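Local coordinates for protein tapirin (Caldicellulosiruptor kristjanssonii, PDB 6N2B) that probably binds cellulose through a calcium-containing beta-helical domain, consistent with a role in cell adhesion to cellulose, at residues Thr222-Ser227 against Gly526-Tyr531; Phe240-Val245 against Asn262-Lys267; Arg420-Thr425 against Thr545-Pro550. All blocks are in the same frame, centred on the assembly; numbering follows the deposited sequence.

In the fold
From the N terminus, residues 222-227 come first and find their partner, 526-531, only near the end of the chain, so interaction 1 closes a loop of 298 residues. Interaction 2 is nested within it: 240-245 meets 262-267 with 16 residues between them, one coil further on. The two contacts touch through neighbouring strands 221-224 and 240-250, giving the parallel order 526-531, 221-224, 240-250, 263-266. Interaction 3 opens at 420-425, after interaction 2 has closed, and crosses interaction 1, since 420-425 lies inside the loop of interaction 1 and 545-550 beyond it. Its centre is about 24 Å from that of interaction 1, and it ties the loop beyond the repetitive coils to the end of helix 536-546.

Interaction 1: Thr222-Ser227 against Gly526-Tyr531; sequences TVRGGS and GIELIY
With CG anti to the backbone N in both Arg224 (chi1 171°) and Glu528, a bend at chi3 in the arginine and at chi2 in the glutamate lets NE and OE2 meet; both residues leave the sheet on the face that carries Thr222 and Ile530. The two groups meet one-sidedly: Arg224 NE donates to Glu528 OE2 at 2.8 Å in a salt bridge with a nearly straight N-H...O angle of 166°. OE2 is approached nearly along its C-O axis and lies close to the guanidinium plane, the two flat groups being nearly coplanar. The other carboxylate oxygen, OE1, sits 3.9 Å from Thr222 CB, while Arg224 CD passes 4.2 Å from Ile530 CG2. Because Arg224 is level with Ile530 in the backbone register, the ion pair runs diagonally across the strands. This is the parallel pairing of a beta-helix, here joining strand 221-224 to strand 526-531 from the far end of the sequence. Thr222 and Arg224 each give N and O to the ladder: Thr222 bonds to Ile527 O and Leu529 N, Arg224 to Leu529 O and Tyr531 N. On the other face Val223 and Leu529 are buried, with Ala208 and Val209 of strand 207-211 packed against them. Where the ladder ends, a water donates to Arg224 O (2.7 Å) and to Tyr531 O (2.9 Å). The Tyr531 ring receives Gly226 CA over one face, offset toward the rim, in a CH-pi contact 3.7 Å from CA to the ring centroid. The phenol OH is bonded to Phe205 O.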
loop_
_atom_site.group_PDB
_atom_site.type_symbol
_atom_site.label_atom_id
_atom_site.label_comp_id
_atom_site.label_asym_id
_atom_site.label_seq_id
_atom_site.Cartn_x
_atom_site.Cartn_y
_atom_site.Cartn_z
ATOM N N THR A 222 10.776 1.256 1.163
ATOM C CA THR A 222 10.390 -0.138 1.070
ATOM C C THR A 222 9.696 -0.517 2.364
ATOM O O THR A 222 10.222 -0.261 3.450
ATOM C CB THR A 222 11.600 -1.043 0.851
ATOM O OG1 THR A 222 12.242 -0.724 -0.390
ATOM C CG2 THR A 222 11.159 -2.481 0.856
ATOM N N VAL A 223 8.514 -1.102 2.254
ATOM C CA VAL A 223 7.897 -1.791 3.370
ATOM C C VAL A 223 7.902 -3.285 3.061
ATOM O O VAL A 223 7.518 -3.717 1.964
ATOM C CB VAL A 223 6.491 -1.251 3.675
ATOM C CG1 VAL A 223 5.678 -1.110 2.419
ATOM C CG2 VAL A 223 5.809 -2.176 4.657
ATOM N N ARG A 224 8.396 -4.066 4.015
ATOM C CA ARG A 224 8.618 -5.496 3.855
ATOM C C ARG A 224 7.817 -6.205 4.945
ATOM O O ARG A 224 8.194 -6.175 6.126
ATOM C CB ARG A 224 10.112 -5.815 3.935
ATOM C CG ARG A 224 10.463 -7.286 3.995
ATOM C CD ARG A 224 11.975 -7.489 4.216
ATOM N NE ARG A 224 12.766 -6.840 3.169
ATOM C CZ ARG A 224 13.209 -7.471 2.085
ATOM N NH1 ARG A 224 12.945 -8.760 1.937
ATOM N NH2 ARG A 224 13.912 -6.818 1.160
ATOM N N GLY A 225 6.710 -6.838 4.541
ATOM C CA GLY A 225 5.824 -7.505 5.466
ATOM C C GLY A 225 4.773 -6.564 5.989
ATOM O O GLY A 225 4.730 -5.367 5.672
ATOM N N GLY A 226 3.911 -7.124 6.832
ATOM C CA GLY A 226 2.834 -6.368 7.452
ATOM C C GLY A 226 1.836 -5.868 6.417
ATOM O O GLY A 226 1.811 -6.284 5.257
ATOM N N SER A 227 1.005 -4.938 6.865
ATOM C CA SER A 227 0.020 -4.354 5.986
ATOM C C SER A 227 0.121 -2.841 6.049
ATOM O O SER A 227 0.798 -2.270 6.906
ATOM C CB SER A 227 -1.387 -4.826 6.343
ATOM O OG SER A 227 -1.470 -6.231 6.283
ATOM N N GLY A 526 17.424 6.115 1.798
ATOM C CA GLY A 526 16.132 5.476 1.738
ATOM C C GLY A 526 15.742 4.802 3.047
ATOM O O GLY A 526 16.565 4.576 3.928
ATOM N N ILE A 527 14.455 4.499 3.174
ATOM C CA ILE A 527 13.921 3.779 4.324
ATOM C C ILE A 527 13.654 2.343 3.905
ATOM O O ILE A 527 13.071 2.098 2.845
ATOM C CB ILE A 527 12.629 4.429 4.841
ATOM C CG1 ILE A 527 12.796 5.941 4.950
ATOM C CG2 ILE A 527 12.204 3.791 6.152
ATOM C CD1 ILE A 527 13.456 6.393 6.181
ATOM N N GLU A 528 14.066 1.401 4.730
ATOM C CA GLU A 528 13.662 0.009 4.606
ATOM C C GLU A 528 12.917 -0.293 5.896
ATOM O O GLU A 528 13.548 -0.523 6.929
ATOM C CB GLU A 528 14.875 -0.894 4.411
ATOM C CG GLU A 528 14.668 -2.385 4.718
ATOM C CD GLU A 528 14.376 -3.203 3.475
ATOM O OE1 GLU A 528 14.766 -2.750 2.361
ATOM O OE2 GLU A 528 13.749 -4.288 3.614
ATOM N N LEU A 529 11.584 -0.254 5.852
ATOM C CA LEU A 529 10.749 -0.527 7.022
ATOM C C LEU A 529 10.349 -2.000 7.015
ATOM O O LEU A 529 9.541 -2.431 6.187
ATOM C CB LEU A 529 9.509 0.362 7.029
ATOM C CG LEU A 529 8.411 -0.030 8.026
ATOM C CD1 LEU A 529 8.925 0.117 9.432
ATOM C CD2 LEU A 529 7.185 0.828 7.869
ATOM N N ILE A 530 10.905 -2.776 7.934
ATOM C CA ILE A 530 10.629 -4.208 8.018
ATOM C C ILE A 530 9.598 -4.420 9.118
ATOM O O ILE A 530 9.897 -4.219 10.298
ATOM C CB ILE A 530 11.906 -5.017 8.298
ATOM C CG1 ILE A 530 13.020 -4.634 7.327
ATOM C CG2 ILE A 530 11.625 -6.507 8.241
ATOM C CD1 ILE A 530 14.187 -5.608 7.357
ATOM N N TYR A 531 8.395 -4.852 8.755
ATOM C CA TYR A 531 7.351 -5.032 9.760
ATOM C C TYR A 531 7.767 -6.087 10.787
ATOM O O TYR A 531 8.280 -7.155 10.437
ATOM C CB TYR A 531 6.026 -5.414 9.089
ATOM C CG TYR A 531 4.985 -5.966 10.046
ATOM C CD1 TYR A 531 4.222 -5.118 10.845
ATOM C CD2 TYR A 531 4.767 -7.343 10.152
ATOM C CE1 TYR A 531 3.275 -5.625 11.718
ATOM C CE2 TYR A 531 3.836 -7.857 11.009
ATOM C CZ TYR A 531 3.091 -6.999 11.803
ATOM O OH TYR A 531 2.149 -7.512 12.678
HETATM O O HOH W 1 8.650 -8.247 7.818
#

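Interaction 2: Phe240-Val245 against Asn262-Lys267; sequences FKAIGV and NSIEIK
Asn262 reaches Phe240 with its side-chain carbonyl: OD1 accepts the Phe240 N-H at 2.7 Å, with the donor in the amide plane. CG of Asn262 lies anti to its own carbonyl carbon (chi1 -51°), which carries the amide to the Phe240 end, where OD1 can take that N-H. The backbone ladder carries on from there, Ser263 N to Phe240 O, Ala242 N to Ser263 O and Glu265 N to Ala242 O. Lys241 CG rests 3.9 Å from Ser263 CB on one face; on the other, Ala242 CB lies 4.2 Å from Ile264 CG2, and the edge of the Phe240 ring meets Ile264 CG1. A beta bulge follows. The chain turns a corner at Ile243 and Gly244, the latter with positive phi (68°), and the register slips by one residue before Val245 pairs with Ile266. Over the slip the bonds are weak: Gly244 N to Glu265 OE1 and Val245 N to Glu265 O, both 3.3 Å. Lys267 N to Val245 O (2.8 Å) restores a firm bond, and Val245 CG1 packs alongside Ile266 CD1 at 3.8 Å. A water links Gly244 O to Lys267 NZ, whose direct partner is Asn246 OD1. Beyond this shell, Asn262 ND2 donates to Asn258 O and to Asn287 OD1, which fixes which way the amide is turned. Strand 221-224 lies beside 240-245 and strand 287-291 beside 263-266, as successive coils of a parallel beta-helix. The chemistry is thus divided by place: in the regular part main-chain bonds, one asparagine side-chain bond and buried apolar groups (Phe240, Ala242, Ile264) join the coils, whereas at the corner the Glu265 carboxylate reaches the Gly244 N-H only weakly, though its charge may add some attraction.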
loop_
_atom_site.group_PDB
_atom_site.type_symbol
_atom_site.label_atom_id
_atom_site.label_comp_id
_atom_site.label_asym_id
_atom_site.label_seq_id
_atom_site.Cartn_x
_atom_site.Cartn_y
_atom_site.Cartn_z
ATOM N N PHE A 240 9.029 3.317 -4.750
ATOM C CA PHE A 240 8.238 2.776 -3.656
ATOM C C PHE A 240 8.088 1.269 -3.837
ATOM O O PHE A 240 7.699 0.809 -4.910
ATOM C CB PHE A 240 6.870 3.447 -3.588
ATOM C CG PHE A 240 5.973 2.850 -2.553
ATOM C CD1 PHE A 240 6.063 3.251 -1.231
ATOM C CD2 PHE A 240 5.062 1.869 -2.890
ATOM C CE1 PHE A 240 5.242 2.692 -0.264
ATOM C CE2 PHE A 240 4.247 1.309 -1.937
ATOM C CZ PHE A 240 4.334 1.716 -0.621
ATOM N N LYS A 241 8.405 0.503 -2.794
ATOM C CA LYS A 241 8.363 -0.954 -2.875
ATOM C C LYS A 241 7.642 -1.543 -1.671
ATOM O O LYS A 241 7.926 -1.188 -0.522
ATOM C CB LYS A 241 9.763 -1.548 -2.984
ATOM C CG LYS A 241 10.359 -1.376 -4.351
ATOM C CD LYS A 241 11.865 -1.528 -4.308
ATOM C CE LYS A 241 12.417 -2.039 -5.617
ATOM N NZ LYS A 241 12.088 -1.116 -6.738
ATOM N N ALA A 242 6.715 -2.446 -1.943
ATOM C CA ALA A 242 6.058 -3.251 -0.926
ATOM C C ALA A 242 6.407 -4.712 -1.205
ATOM O O ALA A 242 5.947 -5.289 -2.196
ATOM C CB ALA A 242 4.552 -3.011 -0.959
ATOM N N ILE A 243 7.236 -5.311 -0.362
ATOM C CA ILE A 243 7.678 -6.688 -0.567
ATOM C C ILE A 243 7.032 -7.574 0.487
ATOM O O ILE A 243 7.298 -7.420 1.685
ATOM C CB ILE A 243 9.206 -6.814 -0.507
ATOM C CG1 ILE A 243 9.864 -5.867 -1.502
ATOM C CG2 ILE A 243 9.625 -8.239 -0.789
ATOM C CD1 ILE A 243 11.370 -5.799 -1.331
ATOM N N GLY A 244 6.205 -8.516 0.048
ATOM C CA GLY A 244 5.501 -9.369 0.993
ATOM C C GLY A 244 4.452 -8.685 1.854
ATOM O O GLY A 244 4.174 -9.163 2.956
ATOM N N VAL A 245 3.853 -7.583 1.381
ATOM C CA VAL A 245 2.779 -6.927 2.116
ATOM C C VAL A 245 1.509 -7.767 2.030
ATOM O O VAL A 245 1.111 -8.229 0.951
ATOM C CB VAL A 245 2.543 -5.508 1.568
ATOM C CG1 VAL A 245 1.168 -4.985 1.989
ATOM C CG2 VAL A 245 3.622 -4.565 2.061
ATOM N N ASN A 262 8.906 1.343 -8.991
ATOM C CA ASN A 262 7.978 0.856 -7.990
ATOM C C ASN A 262 7.676 -0.610 -8.212
ATOM O O ASN A 262 7.498 -1.060 -9.346
ATOM C CB ASN A 262 6.692 1.659 -8.033
ATOM C CG ASN A 262 6.956 3.108 -7.984
ATOM O OD1 ASN A 262 7.491 3.620 -6.994
ATOM N ND2 ASN A 262 6.626 3.797 -9.064
ATOM N N SER A 263 7.607 -1.348 -7.117
ATOM C CA SER A 263 7.350 -2.777 -7.169
ATOM C C SER A 263 6.459 -3.085 -5.972
ATOM O O SER A 263 6.880 -2.894 -4.826
ATOM C CB SER A 263 8.677 -3.546 -7.157
ATOM O OG SER A 263 8.547 -4.892 -6.726
ATOM N N ILE A 264 5.217 -3.506 -6.218
ATOM C CA ILE A 264 4.251 -3.740 -5.143
ATOM C C ILE A 264 3.788 -5.198 -5.166
ATOM O O ILE A 264 3.326 -5.696 -6.198
ATOM C CB ILE A 264 3.057 -2.777 -5.246
ATOM C CG1 ILE A 264 3.503 -1.365 -4.895
ATOM C CG2 ILE A 264 1.974 -3.164 -4.300
ATOM C CD1 ILE A 264 2.559 -0.302 -5.425
ATOM N N GLU A 265 3.909 -5.877 -4.022
ATOM C CA GLU A 265 3.437 -7.249 -3.846
ATOM C C GLU A 265 2.362 -7.282 -2.778
ATOM O O GLU A 265 2.634 -6.963 -1.622
ATOM C CB GLU A 265 4.569 -8.187 -3.446
ATOM C CG GLU A 265 5.484 -8.531 -4.577
ATOM C CD GLU A 265 6.817 -9.014 -4.076
ATOM O OE1 GLU A 265 6.858 -9.687 -3.012
ATOM O OE2 GLU A 265 7.826 -8.714 -4.747
ATOM N N ILE A 266 1.162 -7.700 -3.153
ATOM C CA ILE A 266 0.052 -7.806 -2.225
ATOM C C ILE A 266 -0.369 -9.264 -2.140
ATOM O O ILE A 266 -0.811 -9.846 -3.136
ATOM C CB ILE A 266 -1.125 -6.923 -2.648
ATOM C CG1 ILE A 266 -0.655 -5.475 -2.824
ATOM C CG2 ILE A 266 -2.206 -7.012 -1.579
ATOM C CD1 ILE A 266 -0.388 -4.756 -1.493
ATOM N N LYS A 267 -0.244 -9.850 -0.948
ATOM C CA LYS A 267 -0.502 -11.277 -0.797
ATOM C C LYS A 267 -1.975 -11.584 -0.653
ATOM O O LYS A 267 -2.418 -12.657 -1.065
ATOM C CB LYS A 267 0.248 -11.819 0.405
ATOM C CG LYS A 267 1.723 -11.905 0.141
ATOM C CD LYS A 267 2.487 -12.002 1.423
ATOM C CE LYS A 267 2.305 -13.355 2.077
ATOM N NZ LYS A 267 2.571 -13.238 3.545
HETATM O O HOH W 2 4.412 -11.676 4.717
#

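Interaction 3: Arg420-Thr425 against Thr545-Pro550; sequences RMSVTT and TLNYIP
The Arg420 guanidinium has Ile549 O and Pro550 O at its edge, near its plane; NE and NH1 both make weak hydrogen bonds to Ile549 O, at 3.1 and 3.0 Å. The Tyr548 ring carries Pro550 N over one face, offset toward the rim, while Arg420 O and Met421 CE approach it obliquely, CE lying 4.1 Å from CD1. Arg420 CB adds a contact of 3.6 Å to Tyr548 CE1, and the phenol OH is bonded to Leu204 N. An alanine at Tyr548 would probably open a gap beside Arg420 CB and Met421 CE and leave Leu204 N without its phenol partner. Helix 536-546 stops here in a Schellman motif, Asn547 turning the chain with positive phi (53°). The loop runs back along this end in nearly the opposite direction: Ser422 N donates to Leu546 O at 2.8 Å, and Ile549 N bonds to Arg420 O at 2.8 Å. Met421 CB packs on Leu546 CB, with Leu514 also touching the leucine. Waters fill in the polar side, one joining Ser422 OG to Asn547 O, another joining Thr424 N (2.6 Å) to Thr545 O. The calcium ion is about 13 Å from the Thr545 side chain.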
loop_
_atom_site.group_PDB
_atom_site.type_symbol
_atom_site.label_atom_id
_atom_site.label_comp_id
_atom_site.label_asym_id
_atom_site.label_seq_id
_atom_site.Cartn_x
_atom_site.Cartn_y
_atom_site.Cartn_z
ATOM N N ARG A 420 -12.532 2.385 15.989
ATOM C CA ARG A 420 -11.865 1.469 16.901
ATOM C C ARG A 420 -10.954 2.162 17.909
ATOM O O ARG A 420 -10.442 1.491 18.816
ATOM C CB ARG A 420 -11.063 0.442 16.100
ATOM C CG ARG A 420 -11.833 -0.166 14.961
ATOM C CD ARG A 420 -13.168 -0.720 15.423
ATOM N NE ARG A 420 -13.046 -1.760 16.447
ATOM C CZ ARG A 420 -14.085 -2.300 17.086
ATOM N NH1 ARG A 420 -13.898 -3.235 18.000
ATOM N NH2 ARG A 420 -15.323 -1.898 16.808
ATOM N N MET A 421 -10.747 3.473 17.787
ATOM C CA MET A 421 -9.835 4.199 18.657
ATOM C C MET A 421 -10.406 5.575 18.927
ATOM O O MET A 421 -11.314 6.044 18.231
ATOM C CB MET A 421 -8.435 4.326 18.048
ATOM C CG MET A 421 -8.371 5.219 16.804
ATOM S SD MET A 421 -6.803 5.144 15.892
ATOM C CE MET A 421 -6.627 3.371 15.635
ATOM N N SER A 422 -9.850 6.229 19.947
ATOM C CA SER A 422 -10.206 7.605 20.297
ATOM C C SER A 422 -8.905 8.373 20.477
ATOM O O SER A 422 -8.236 8.245 21.505
ATOM C CB SER A 422 -11.068 7.652 21.554
ATOM O OG SER A 422 -12.072 6.642 21.516
ATOM N N VAL A 423 -8.526 9.152 19.474
ATOM C CA VAL A 423 -7.276 9.900 19.539
ATOM C C VAL A 423 -7.488 11.117 20.427
ATOM O O VAL A 423 -8.422 11.898 20.217
ATOM C CB VAL A 423 -6.803 10.307 18.138
ATOM C CG1 VAL A 423 -5.598 11.229 18.228
ATOM C CG2 VAL A 423 -6.448 9.066 17.324
ATOM N N THR A 424 -6.635 11.266 21.446
ATOM C CA THR A 424 -6.618 12.471 22.255
ATOM C C THR A 424 -5.242 13.099 22.073
ATOM O O THR A 424 -4.971 13.673 20.998
ATOM C CB THR A 424 -6.953 12.180 23.730
ATOM O OG1 THR A 424 -6.328 10.962 24.153
ATOM C CG2 THR A 424 -8.464 12.079 23.930
ATOM N N THR A 425 -4.362 13.038 23.057
ATOM C CA THR A 425 -3.048 13.649 22.973
ATOM C C THR A 425 -1.972 12.574 23.117
ATOM O O THR A 425 -2.159 11.572 23.833
ATOM C CB THR A 425 -2.914 14.743 24.051
ATOM O OG1 THR A 425 -3.621 15.917 23.612
ATOM C CG2 THR A 425 -1.457 15.102 24.338
ATOM N N THR A 545 -2.821 4.230 24.848
ATOM C CA THR A 545 -2.634 5.594 24.351
ATOM C C THR A 545 -3.734 6.008 23.365
ATOM O O THR A 545 -4.270 7.122 23.436
ATOM C CB THR A 545 -1.257 5.694 23.696
ATOM O OG1 THR A 545 -0.253 5.632 24.708
ATOM C CG2 THR A 545 -1.097 6.980 22.926
ATOM N N LEU A 546 -4.071 5.131 22.422
ATOM C CA LEU A 546 -5.088 5.433 21.419
ATOM C C LEU A 546 -6.499 5.062 21.850
ATOM O O LEU A 546 -7.437 5.307 21.079
ATOM C CB LEU A 546 -4.785 4.699 20.106
ATOM C CG LEU A 546 -3.412 4.910 19.482
ATOM C CD1 LEU A 546 -3.265 4.053 18.216
ATOM C CD2 LEU A 546 -3.186 6.409 19.212
ATOM N N ASN A 547 -6.674 4.464 23.031
ATOM C CA ASN A 547 -7.973 3.976 23.478
ATOM C C ASN A 547 -8.551 3.062 22.402
ATOM O O ASN A 547 -9.613 3.299 21.823
ATOM C CB ASN A 547 -8.900 5.145 23.815
ATOM C CG ASN A 547 -10.093 4.737 24.670
ATOM O OD1 ASN A 547 -10.140 3.637 25.221
ATOM N ND2 ASN A 547 -11.067 5.640 24.784
ATOM N N TYR A 548 -7.774 2.025 22.110
ATOM C CA TYR A 548 -8.003 1.149 20.973
ATOM C C TYR A 548 -8.774 -0.072 21.434
ATOM O O TYR A 548 -8.432 -0.665 22.457
ATOM C CB TYR A 548 -6.680 0.708 20.346
ATOM C CG TYR A 548 -6.877 -0.236 19.176
ATOM C CD1 TYR A 548 -7.586 0.161 18.044
ATOM C CD2 TYR A 548 -6.368 -1.533 19.215
ATOM C CE1 TYR A 548 -7.764 -0.710 16.980
ATOM C CE2 TYR A 548 -6.546 -2.411 18.160
ATOM C CZ TYR A 548 -7.243 -1.996 17.046
ATOM O OH TYR A 548 -7.421 -2.869 15.996
ATOM N N ILE A 549 -9.801 -0.448 20.682
ATOM C CA ILE A 549 -10.578 -1.653 20.948
ATOM C C ILE A 549 -10.448 -2.590 19.752
ATOM O O ILE A 549 -11.077 -2.385 18.711
ATOM C CB ILE A 549 -12.056 -1.332 21.237
ATOM C CG1 ILE A 549 -12.183 -0.300 22.349
ATOM C CG2 ILE A 549 -12.795 -2.600 21.629
ATOM C CD1 ILE A 549 -13.177 0.782 22.079
ATOM N N PRO A 550 -9.639 -3.641 19.866
ATOM C CA PRO A 550 -9.493 -4.590 18.753
ATOM C C PRO A 550 -10.803 -5.291 18.449
ATOM O O PRO A 550 -11.534 -5.689 19.370
ATOM C CB PRO A 550 -8.431 -5.581 19.259
ATOM C CG PRO A 550 -8.180 -5.232 20.687
ATOM C CD PRO A 550 -8.600 -3.820 20.882
HETATM O O HOH W 3 -7.359 8.385 23.865
HETATM O O HOH W 4 -12.232 3.750 21.245
HETATM O O HOH W 5 -4.518 9.794 21.615
#